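Local coordinates for protein cystathionine gamma-synthase (Xanthomonas oryzae pv. oryzae KACC 10331, PDB 6LD7) that probably makes cystathionine in methionine biosynthesis, as a pyridoxal 5'-phosphate-dependent enzyme of the trans-sulfuration family, at residues 96-100 and 149-153; 80-86 and 218-224; 167-171 and 195-200. The protein carries 1 engineered substitution. One frame throughout, in Å; residues are numbered along the deposited sequence.

In the fold
All three contacts belong to the large, cofactor-binding domain of a fold type I PLP enzyme, built round a seven-stranded mixed sheet. Contact 2 pairs edge strand 80-84 with strand 220-224. It closes the long loop of chain that supplies the other five strands. Contacts 1 and 3 are nested in that loop, one after the other, and pack the segments that connect the strands. The centre of contact 1 lies about 17 Å from those of contacts 2 and 3, which are about 20 Å apart. Val-223 CG1 of contact 2 packs on Leu-196 CD1 of contact 3 at 3.8 Å. Contacts 1 and 2 also touch the second subunit.

Contact 1 (96-100 and 149-153); sequences NAVLQ and PKLVL
This is helix-on-sheet packing in the α/β large domain of a fold type I PLP enzyme. The C-terminal end of helix 87-98 meets the start of strand 151-155, which strands 104-108 and 180-184 flank. Residues 96-98 are helical, and Leu-99 leaves the helix with phi/psi of -102/161°. Lys-125 of the second subunit hydrogen-bonds the carbonyls of Asn-96 and Leu-99, so the helix end also lies at a subunit interface. CA atoms lie 7.6 Å apart for Val-98 and Leu-151, and 7.1 Å apart for Leu-99 and Lys-150. Pro-149 is extended (-73/160°) and leads into the contact. Lys-150 then takes helical angles (-82/-38°) just before the strand begins. Its CA-to-CB bond points toward the helix end, and its CB lies 3.9 Å from Leu-99 CD2. Chi1 to chi4 are t, p, t and m, which bring Lys-150 NZ to 3.3 Å from Val-98 O, a weak hydrogen bond. Leu-151 (t, p) opens the strand at -144/143°, and its CB lies 4.0 Å from CD2 of Leu-99 (m, t). The strand runs on through Val-152 and Leu-153, leaving Leu-151 CD2 4.1 Å from CG1 of Val-98 (t).

Contact 2 (80-86 and 218-224); sequences GGVITST and VGGAVVA
Edge strand 80-84 runs antiparallel to strand 220-224, the one reversed strand of the otherwise parallel sheet of a fold type I PLP enzyme. Both are extended. The strand axes approach to 4.5 Å, with 162° between their directions. Gly-80 O accepts a long hydrogen bond from Ala-224 N, 3.3 Å. Gly-81 faces Val-223 in a non-hydrogen-bonded pair, CA atoms 4.4 Å apart, and Gly-81 CA makes a CA-H...O contact with Val-222 O at 3.2 Å. Val-82 and Val-222 form a hydrogen-bonded pair: Val-82 N to Val-222 O is 2.8 Å and Val-222 N to Val-82 O is 2.9 Å. Ile-83 (m, m) lies opposite Ala-221, with Ile-83 CD1 3.8 Å from Ala-221 CB. Thr-84 pairs with Gly-220: Thr-84 N to Gly-220 O is 2.9 Å, and Gly-220 N to Thr-84 O is 3.1 Å. Thr-84 is p, and its OG1 donates to Thr-86 O at 2.6 Å. A side chain at Gly-220 would clash with both these oxygens. Past Ser-85, Thr-86 CG2 packs on Val-218 CG1 at 3.6 Å. Thr-86 is the N-cap of helix 87-98; its OG1 bonds Gly-89 N and also Gly-241 O of the second subunit. Val-82, Thr-84 and Val-222 face helix 87-98, and both valines also meet helix 227-240. Ile-83 and Ala-221 face helix 63-76. Strand 202-206 flanks strand 220-224 on its other edge.

Contact 3 (167-171 and 195-200); sequences LRFVI and PLDFGA
No hydrogen bond joins these segments, and an arginine lies against a phenylalanine at the exposed side. Phe-198 CE1 sits over one face of the Arg-168 guanidinium, 3.6 Å from Arg-168 NH2. Residues 167-171 form the first turn of helix 167-176, and residues 195-198 a 3-10 turn in which Phe-198 N bonds Pro-195 O at 3.0 Å. CA atoms are 5.5 Å apart for Arg-168 and Phe-198, and 6.3 Å for Ile-171 and Ala-200. Leu-167 (m, t) places CD1 3.7 Å from Phe-198 CD2, and its CB lies over one face of the ring. Ile-171 (m, t) brings CD1 to 3.9 Å from Phe-198 CB and 3.8 Å from Ala-200 CB. Gly-199 turns the chain at 96/8°, where a CB would jam against the preceding carbonyl. Its O bonds Lys-175 NZ. Helix 167-176 links parallel strands 151-155 and 180-184 in a beta-alpha-beta crossover, and the turn before strand 202-206 packs on it. Ile-171, Pro-195 and Ala-200 rest on strand 180-184, and Leu-167 and Ile-171 on strand 151-155.

Contact 1 (96-100 and 149-153)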
loop_
_atom_site.group_PDB
_atom_site.type_symbol
_atom_site.label_atom_id
_atom_site.label_comp_id
_atom_site.label_asym_id
_atom_site.label_seq_id
_atom_site.Cartn_x
_atom_site.Cartn_y
_atom_site.Cartn_z
ATOM N N ASN C 96 -23.032 -21.540 0.932
ATOM C CA ASN C 96 -23.055 -21.878 2.364
ATOM C C ASN C 96 -24.185 -21.128 3.068
ATOM O O ASN C 96 -24.785 -21.681 3.984
ATOM C CB ASN C 96 -21.729 -21.513 3.018
ATOM C CG ASN C 96 -20.661 -22.546 2.759
ATOM O OD1 ASN C 96 -20.576 -23.537 3.492
ATOM N ND2 ASN C 96 -19.814 -22.296 1.766
ATOM N N ALA C 97 -24.533 -19.910 2.716
ATOM C CA ALA C 97 -25.606 -19.237 3.458
ATOM C C ALA C 97 -26.962 -19.811 3.054
ATOM O O ALA C 97 -27.921 -19.760 3.829
ATOM C CB ALA C 97 -25.615 -17.767 3.203
ATOM N N VAL C 98 -27.088 -20.266 1.836
ATOM C CA VAL C 98 -28.429 -20.577 1.320
ATOM C C VAL C 98 -28.720 -22.065 1.310
ATOM O O VAL C 98 -29.878 -22.352 1.377
ATOM C CB VAL C 98 -28.621 -19.975 -0.072
ATOM C CG1 VAL C 98 -29.935 -20.341 -0.643
ATOM C CG2 VAL C 98 -28.576 -18.488 0.015
ATOM N N LEU C 99 -27.814 -22.930 0.944
ATOM C CA LEU C 99 -28.131 -24.355 0.656
ATOM C C LEU C 99 -27.732 -25.252 1.831
ATOM O O LEU C 99 -26.869 -24.873 2.644
ATOM C CB LEU C 99 -27.312 -24.800 -0.552
ATOM C CG LEU C 99 -27.559 -24.058 -1.846
ATOM C CD1 LEU C 99 -26.654 -24.518 -2.968
ATOM C CD2 LEU C 99 -28.977 -24.303 -2.265
ATOM N N GLN C 100 -28.297 -26.440 1.876
ATOM C CA GLN C 100 -27.938 -27.563 2.780
ATOM C C GLN C 100 -28.284 -28.887 2.094
ATOM O O GLN C 100 -29.079 -28.873 1.118
ATOM C CB GLN C 100 -28.724 -27.400 4.073
ATOM C CG GLN C 100 -30.220 -27.549 3.903
ATOM C CD GLN C 100 -30.860 -27.321 5.247
ATOM O OE1 GLN C 100 -30.254 -26.767 6.137
ATOM N NE2 GLN C 100 -32.059 -27.812 5.445
ATOM N N PRO C 149 -36.493 -26.332 -6.728
ATOM C CA PRO C 149 -35.120 -26.084 -6.297
ATOM C C PRO C 149 -35.089 -25.021 -5.205
ATOM O O PRO C 149 -36.014 -24.225 -5.074
ATOM C CB PRO C 149 -34.423 -25.622 -7.592
ATOM C CG PRO C 149 -35.539 -25.046 -8.434
ATOM C CD PRO C 149 -36.801 -25.799 -8.045
ATOM N N LYS C 150 -34.007 -24.964 -4.427
ATOM C CA LYS C 150 -33.904 -23.910 -3.399
ATOM C C LYS C 150 -33.409 -22.621 -4.047
ATOM O O LYS C 150 -33.731 -21.504 -3.576
ATOM C CB LYS C 150 -32.914 -24.371 -2.336
ATOM C CG LYS C 150 -32.730 -23.392 -1.200
ATOM C CD LYS C 150 -33.925 -23.411 -0.309
ATOM C CE LYS C 150 -33.948 -22.139 0.477
ATOM N NZ LYS C 150 -33.198 -22.402 1.689
ATOM N N LEU C 151 -32.499 -22.740 -4.998
ATOM C CA LEU C 151 -31.756 -21.556 -5.477
ATOM C C LEU C 151 -31.566 -21.756 -6.952
ATOM O O LEU C 151 -31.205 -22.887 -7.322
ATOM C CB LEU C 151 -30.370 -21.509 -4.765
ATOM C CG LEU C 151 -29.440 -20.361 -5.141
ATOM C CD1 LEU C 151 -30.121 -19.057 -4.819
ATOM C CD2 LEU C 151 -28.128 -20.474 -4.333
ATOM N N VAL C 152 -31.653 -20.666 -7.697
ATOM C CA VAL C 152 -31.367 -20.621 -9.150
ATOM C C VAL C 152 -30.326 -19.565 -9.385
ATOM O O VAL C 152 -30.524 -18.449 -8.946
ATOM C CB VAL C 152 -32.637 -20.263 -9.941
ATOM C CG1 VAL C 152 -32.313 -20.135 -11.407
ATOM C CG2 VAL C 152 -33.723 -21.246 -9.675
ATOM N N LEU C 153 -29.288 -19.941 -10.079
ATOM C CA LEU C 153 -28.193 -19.038 -10.462
ATOM C C LEU C 153 -28.471 -18.583 -11.909
ATOM O O LEU C 153 -28.652 -19.460 -12.818
ATOM C CB LEU C 153 -26.824 -19.725 -10.339
ATOM C CG LEU C 153 -25.657 -19.027 -11.053
ATOM C CD1 LEU C 153 -25.302 -17.760 -10.340
ATOM C CD2 LEU C 153 -24.413 -19.918 -11.114
#

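Contact 2 (80-86 and 218-224)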
loop_
_atom_site.group_PDB
_atom_site.type_symbol
_atom_site.label_atom_id
_atom_site.label_comp_id
_atom_site.label_asym_id
_atom_site.label_seq_id
_atom_site.Cartn_x
_atom_site.Cartn_y
_atom_site.Cartn_z
ATOM N N GLY C 80 -27.601 -4.345 1.800
ATOM C CA GLY C 80 -26.198 -4.301 2.268
ATOM C C GLY C 80 -25.330 -5.186 1.372
ATOM O O GLY C 80 -25.896 -6.033 0.560
ATOM N N GLY C 81 -24.030 -5.032 1.506
ATOM C CA GLY C 81 -23.031 -5.766 0.724
ATOM C C GLY C 81 -22.003 -6.426 1.614
ATOM O O GLY C 81 -21.659 -5.844 2.632
ATOM N N VAL C 82 -21.546 -7.605 1.216
ATOM C CA VAL C 82 -20.416 -8.294 1.856
ATOM C C VAL C 82 -19.321 -8.365 0.814
ATOM O O VAL C 82 -19.624 -8.740 -0.302
ATOM C CB VAL C 82 -20.838 -9.688 2.340
ATOM C CG1 VAL C 82 -19.721 -10.436 2.989
ATOM C CG2 VAL C 82 -21.931 -9.547 3.342
ATOM N N ILE C 83 -18.093 -8.077 1.225
ATOM C CA ILE C 83 -16.902 -8.070 0.350
ATOM C C ILE C 83 -16.042 -9.304 0.687
ATOM O O ILE C 83 -15.576 -9.443 1.844
ATOM C CB ILE C 83 -16.150 -6.735 0.523
ATOM C CG1 ILE C 83 -17.012 -5.484 0.210
ATOM C CG2 ILE C 83 -14.902 -6.733 -0.346
ATOM C CD1 ILE C 83 -17.651 -5.444 -1.147
ATOM N N THR C 84 -15.691 -10.090 -0.331
ATOM C CA THR C 84 -14.945 -11.345 -0.186
ATOM C C THR C 84 -13.565 -11.173 -0.767
ATOM O O THR C 84 -13.313 -10.263 -1.622
ATOM C CB THR C 84 -15.776 -12.503 -0.790
ATOM O OG1 THR C 84 -16.000 -12.265 -2.184
ATOM C CG2 THR C 84 -17.112 -12.649 -0.081
ATOM N N SER C 85 -12.699 -12.092 -0.419
ATOM C CA SER C 85 -11.317 -12.081 -0.920
ATOM C C SER C 85 -11.238 -12.439 -2.404
ATOM O O SER C 85 -10.273 -11.984 -3.007
ATOM C CB SER C 85 -10.444 -13.004 -0.074
ATOM O OG SER C 85 -10.984 -14.299 -0.254
ATOM N N THR C 86 -12.225 -13.131 -2.974
ATOM C CA THR C 86 -12.317 -13.373 -4.425
ATOM C C THR C 86 -13.757 -13.469 -4.872
ATOM O O THR C 86 -14.708 -13.673 -4.010
ATOM C CB THR C 86 -11.605 -14.690 -4.757
ATOM O OG1 THR C 86 -12.285 -15.825 -4.235
ATOM C CG2 THR C 86 -10.185 -14.734 -4.217
ATOM N N VAL C 218 -7.879 -8.887 -6.707
ATOM C CA VAL C 218 -8.804 -9.996 -6.868
ATOM C C VAL C 218 -9.776 -9.783 -5.708
ATOM O O VAL C 218 -9.289 -9.544 -4.638
ATOM C CB VAL C 218 -8.099 -11.360 -6.858
ATOM C CG1 VAL C 218 -9.077 -12.544 -6.847
ATOM C CG2 VAL C 218 -7.119 -11.525 -8.000
ATOM N N GLY C 219 -11.098 -9.794 -5.951
ATOM C CA GLY C 219 -12.124 -9.554 -4.913
ATOM C C GLY C 219 -13.509 -10.008 -5.387
ATOM O O GLY C 219 -13.699 -10.180 -6.567
ATOM N N GLY C 220 -14.465 -10.128 -4.464
ATOM C CA GLY C 220 -15.866 -10.379 -4.732
ATOM C C GLY C 220 -16.757 -9.552 -3.865
ATOM O O GLY C 220 -16.275 -8.901 -2.916
ATOM N N ALA C 221 -18.042 -9.609 -4.172
ATOM C CA ALA C 221 -19.096 -8.917 -3.440
ATOM C C ALA C 221 -20.419 -9.661 -3.630
ATOM O O ALA C 221 -20.654 -10.259 -4.700
ATOM C CB ALA C 221 -19.094 -7.499 -3.979
ATOM N N VAL C 222 -21.229 -9.641 -2.597
ATOM C CA VAL C 222 -22.596 -10.103 -2.642
ATOM C C VAL C 222 -23.439 -9.017 -2.030
ATOM O O VAL C 222 -23.132 -8.539 -0.924
ATOM C CB VAL C 222 -22.809 -11.391 -1.822
ATOM C CG1 VAL C 222 -24.163 -11.953 -2.138
ATOM C CG2 VAL C 222 -21.778 -12.366 -2.140
ATOM N N VAL C 223 -24.504 -8.706 -2.723
ATOM C CA VAL C 223 -25.505 -7.750 -2.278
ATOM C C VAL C 223 -26.838 -8.500 -2.197
ATOM O O VAL C 223 -27.269 -9.146 -3.155
ATOM C CB VAL C 223 -25.538 -6.524 -3.214
ATOM C CG1 VAL C 223 -26.672 -5.606 -2.826
ATOM C CG2 VAL C 223 -24.225 -5.729 -3.192
ATOM N N ALA C 224 -27.470 -8.401 -1.047
ATOM C CA ALA C 224 -28.802 -8.950 -0.797
ATOM C C ALA C 224 -29.843 -7.846 -0.881
ATOM O O ALA C 224 -29.597 -6.753 -0.349
ATOM C CB ALA C 224 -28.883 -9.648 0.516
#

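Contact 3 (167-171 and 195-200)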
loop_
_atom_site.group_PDB
_atom_site.type_symbol
_atom_site.label_atom_id
_atom_site.label_comp_id
_atom_site.label_asym_id
_atom_site.label_seq_id
_atom_site.Cartn_x
_atom_site.Cartn_y
_atom_site.Cartn_z
ATOM N N LEU C 167 -34.214 -11.754 -17.250
ATOM C CA LEU C 167 -34.273 -11.686 -15.771
ATOM C C LEU C 167 -35.717 -11.780 -15.299
ATOM O O LEU C 167 -36.002 -12.536 -14.322
ATOM C CB LEU C 167 -33.606 -10.391 -15.280
ATOM C CG LEU C 167 -32.084 -10.345 -15.482
ATOM C CD1 LEU C 167 -31.524 -9.007 -15.068
ATOM C CD2 LEU C 167 -31.416 -11.452 -14.676
ATOM N N ARG C 168 -36.580 -10.919 -15.802
ATOM C CA ARG C 168 -37.977 -10.846 -15.276
ATOM C C ARG C 168 -38.632 -12.235 -15.459
ATOM O O ARG C 168 -39.286 -12.720 -14.550
ATOM C CB ARG C 168 -38.841 -9.771 -16.002
ATOM C CG ARG C 168 -40.067 -9.422 -15.165
ATOM C CD ARG C 168 -40.952 -8.334 -15.707
ATOM N NE ARG C 168 -40.461 -6.986 -15.509
ATOM C CZ ARG C 168 -39.751 -6.246 -16.382
ATOM N NH1 ARG C 168 -39.375 -6.690 -17.574
ATOM N NH2 ARG C 168 -39.338 -5.053 -15.998
ATOM N N PHE C 169 -38.492 -12.840 -16.623
ATOM C CA PHE C 169 -39.091 -14.177 -16.905
ATOM C C PHE C 169 -38.576 -15.180 -15.860
ATOM O O PHE C 169 -39.380 -15.914 -15.156
ATOM C CB PHE C 169 -38.761 -14.610 -18.351
ATOM C CG PHE C 169 -39.092 -16.054 -18.651
ATOM C CD1 PHE C 169 -40.403 -16.500 -18.611
ATOM C CD2 PHE C 169 -38.104 -16.941 -19.052
ATOM C CE1 PHE C 169 -40.701 -17.847 -18.841
ATOM C CE2 PHE C 169 -38.395 -18.271 -19.303
ATOM C CZ PHE C 169 -39.694 -18.736 -19.180
ATOM N N VAL C 170 -37.240 -15.274 -15.734
ATOM C CA VAL C 170 -36.673 -16.356 -14.871
ATOM C C VAL C 170 -37.047 -16.116 -13.424
ATOM O O VAL C 170 -37.494 -17.087 -12.746
ATOM C CB VAL C 170 -35.167 -16.531 -15.056
ATOM C CG1 VAL C 170 -34.587 -17.535 -14.068
ATOM C CG2 VAL C 170 -34.911 -16.973 -16.463
ATOM N N ILE C 171 -36.914 -14.865 -12.974
ATOM C CA ILE C 171 -37.066 -14.554 -11.541
ATOM C C ILE C 171 -38.537 -14.748 -11.141
ATOM O O ILE C 171 -38.775 -15.367 -10.110
ATOM C CB ILE C 171 -36.526 -13.158 -11.252
ATOM C CG1 ILE C 171 -35.004 -13.117 -11.420
ATOM C CG2 ILE C 171 -36.994 -12.639 -9.934
ATOM C CD1 ILE C 171 -34.423 -11.691 -11.426
ATOM N N PRO C 195 -29.995 -6.396 -11.360
ATOM C CA PRO C 195 -30.850 -7.563 -11.209
ATOM C C PRO C 195 -31.836 -7.478 -10.039
ATOM O O PRO C 195 -32.965 -8.065 -10.129
ATOM C CB PRO C 195 -29.874 -8.722 -11.082
ATOM C CG PRO C 195 -28.645 -8.209 -11.752
ATOM C CD PRO C 195 -28.574 -6.740 -11.363
ATOM N N LEU C 196 -31.509 -6.715 -9.012
ATOM C CA LEU C 196 -32.425 -6.597 -7.836
ATOM C C LEU C 196 -33.628 -5.777 -8.251
ATOM O O LEU C 196 -34.603 -5.949 -7.597
ATOM C CB LEU C 196 -31.775 -5.987 -6.592
ATOM C CG LEU C 196 -30.470 -6.645 -6.089
ATOM C CD1 LEU C 196 -29.921 -5.961 -4.818
ATOM C CD2 LEU C 196 -30.640 -8.116 -5.804
ATOM N N ASP C 197 -33.571 -4.959 -9.296
ATOM C CA ASP C 197 -34.759 -4.210 -9.756
ATOM C C ASP C 197 -35.785 -5.206 -10.319
ATOM O O ASP C 197 -36.898 -4.844 -10.368
ATOM C CB ASP C 197 -34.441 -3.183 -10.849
ATOM C CG ASP C 197 -33.731 -1.933 -10.340
ATOM O OD1 ASP C 197 -33.589 -1.841 -9.141
ATOM O OD2 ASP C 197 -33.349 -1.039 -11.163
ATOM N N PHE C 198 -35.372 -6.386 -10.782
ATOM C CA PHE C 198 -36.230 -7.414 -11.378
ATOM C C PHE C 198 -36.678 -8.392 -10.293
ATOM O O PHE C 198 -37.260 -9.402 -10.630
ATOM C CB PHE C 198 -35.462 -8.082 -12.521
ATOM C CG PHE C 198 -35.156 -7.163 -13.666
ATOM C CD1 PHE C 198 -36.091 -6.940 -14.652
ATOM C CD2 PHE C 198 -33.968 -6.503 -13.776
ATOM C CE1 PHE C 198 -35.870 -6.052 -15.682
ATOM C CE2 PHE C 198 -33.735 -5.638 -14.832
ATOM C CZ PHE C 198 -34.695 -5.408 -15.780
ATOM N N GLY C 199 -36.336 -8.181 -9.034
ATOM C CA GLY C 199 -36.825 -9.018 -7.918
ATOM C C GLY C 199 -35.852 -10.124 -7.506
ATOM O O GLY C 199 -36.180 -10.916 -6.628
ATOM N N ALA C 200 -34.640 -10.161 -8.029
ATOM C CA ALA C 200 -33.618 -11.146 -7.561
ATOM C C ALA C 200 -33.353 -11.018 -6.060
ATOM O O ALA C 200 -33.381 -9.895 -5.565
ATOM C CB ALA C 200 -32.321 -10.988 -8.318
#